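Local coordinates for protein tryptophan synthase alpha chain (Chlamydia trachomatis, PDB 6V82) that probably cleaves indoleglycerol phosphate to indole and glyceraldehyde 3-phosphate, the aldol cleavage within the last step of tryptophan biosynthesis, at residues A[11-16]-A[39-44]. Residues are numbered along the deposited sequence; the frame is centred on the assembly and turned at random.
Sequences TKLCIG and GVDILE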
# COMPACT_ATOMS: atom_id res chain seq x y z
N THR A 11 -24.59 60.70 7.55
CA THR A 11 -25.13 59.41 7.90
C THR A 11 -25.19 58.51 6.67
O THR A 11 -25.19 58.98 5.52
CB THR A 11 -26.52 59.57 8.53
OG1 THR A 11 -27.32 60.42 7.70
CG2 THR A 11 -26.38 60.22 9.90
N LYS A 12 -25.19 57.20 6.93
CA LYS A 12 -25.40 56.17 5.91
C LYS A 12 -24.35 56.28 4.79
O LYS A 12 -24.62 56.74 3.67
CB LYS A 12 -26.83 56.24 5.36
CG LYS A 12 -27.90 56.45 6.43
CD LYS A 12 -29.32 56.31 5.86
CE LYS A 12 -29.45 56.98 4.48
NZ LYS A 12 -29.19 58.45 4.49
N LEU A 13 -23.15 55.83 5.13
CA LEU A 13 -21.99 55.89 4.25
C LEU A 13 -21.83 54.59 3.46
O LEU A 13 -22.27 53.52 3.88
CB LEU A 13 -20.73 56.16 5.07
CG LEU A 13 -20.79 57.36 6.01
CD1 LEU A 13 -19.43 57.57 6.64
CD2 LEU A 13 -21.24 58.62 5.26
N CYS A 14 -21.19 54.69 2.31
CA CYS A 14 -20.87 53.52 1.50
C CYS A 14 -19.37 53.30 1.53
O CYS A 14 -18.60 54.18 1.14
CB CYS A 14 -21.33 53.69 0.06
SG CYS A 14 -20.56 52.45 -1.03
N ILE A 15 -18.96 52.11 1.98
CA ILE A 15 -17.55 51.69 1.94
C ILE A 15 -17.34 50.83 0.71
O ILE A 15 -18.11 49.89 0.45
CB ILE A 15 -17.16 50.93 3.22
CG1 ILE A 15 -17.51 51.74 4.47
CG2 ILE A 15 -15.69 50.56 3.19
CD1 ILE A 15 -17.37 50.95 5.77
N GLY A 16 -16.29 51.14 -0.05
CA GLY A 16 -15.97 50.38 -1.24
C GLY A 16 -14.61 49.71 -1.14
O GLY A 16 -13.62 50.36 -0.79
N GLY A 39 -19.45 58.10 -5.82
CA GLY A 39 -20.15 58.38 -4.58
C GLY A 39 -19.67 57.61 -3.37
O GLY A 39 -20.24 57.79 -2.28
N VAL A 40 -18.65 56.75 -3.50
CA VAL A 40 -18.16 55.97 -2.37
C VAL A 40 -17.56 56.92 -1.33
O VAL A 40 -16.79 57.83 -1.67
CB VAL A 40 -17.14 54.92 -2.84
CG1 VAL A 40 -16.46 54.24 -1.65
CG2 VAL A 40 -17.82 53.87 -3.74
N ASP A 41 -17.92 56.72 -0.06
CA ASP A 41 -17.52 57.66 0.99
C ASP A 41 -16.23 57.25 1.69
O ASP A 41 -15.53 58.11 2.24
CB ASP A 41 -18.62 57.81 2.04
CG ASP A 41 -19.95 58.24 1.43
OD1 ASP A 41 -20.90 57.42 1.45
OD2 ASP A 41 -20.05 59.39 0.95
N ILE A 42 -15.92 55.97 1.70
CA ILE A 42 -14.75 55.45 2.39
C ILE A 42 -14.17 54.36 1.51
O ILE A 42 -14.88 53.44 1.11
CB ILE A 42 -15.12 54.87 3.77
CG1 ILE A 42 -15.64 55.98 4.69
CG2 ILE A 42 -13.93 54.14 4.37
CD1 ILE A 42 -16.19 55.47 6.00
N LEU A 43 -12.88 54.47 1.20
CA LEU A 43 -12.20 53.42 0.47
C LEU A 43 -11.60 52.41 1.44
O LEU A 43 -10.92 52.80 2.40
CB LEU A 43 -11.10 54.00 -0.42
CG LEU A 43 -11.67 54.64 -1.67
CD1 LEU A 43 -10.56 55.14 -2.57
CD2 LEU A 43 -12.58 53.66 -2.40
N GLU A 44 -11.86 51.13 1.20
CA GLU A 44 -11.20 50.06 1.94
C GLU A 44 -10.22 49.43 0.98
O GLU A 44 -10.62 48.74 0.03
CB GLU A 44 -12.18 49.03 2.48
CG GLU A 44 -11.48 47.98 3.36
CD GLU A 44 -12.40 47.38 4.42
OE1 GLU A 44 -12.68 46.16 4.35
OE2 GLU A 44 -12.84 48.14 5.32
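The carboxylate of D41 accepts the backbone N-H of C14 where segments 11-16 and 39-44 begin to pair. D41 CB packs 4.0 Å from L13 CB and also approaches C14 O; CG lies beside its own backbone N, anti to the carbonyl carbon (chi1 -56°), near L13 CD2, and the two side chains cross at about a right angle. At the tip, D41 OD1 takes the N-H of C14 through its anti lone pair, a nearly straight bond (C14 N to D41 OD1 2.9 Å). C14 O in turn takes two donors, D41 N in the carbonyl plane at 2.9 Å and I42 N, longer at 3.3 Å, so D41 bonds both N and O of C14. Regular parallel pairing follows: G16 N donates to I42 O and E44 N to G16 O, the latter 2.8 Å long.

On one face of the sheet I15 and I42 lie side by side, with I15 CG1 4.0 Å from I42 CB, while L13 CD1 meets I42 CD1. On the other, V40 CG1 sits 3.5 Å from G16 N, and L43 turns to helix 25-37. E44, a predicted proton acceptor, touches I15 CG2 through its CB; its OE1 forms a salt bridge with R205 and its OE2 a hydrogen bond with Y173. The strands are the first two of a TIM barrel, joined through helix 25-37 as a beta-alpha-beta unit, with the predicted catalytic glutamate on the second.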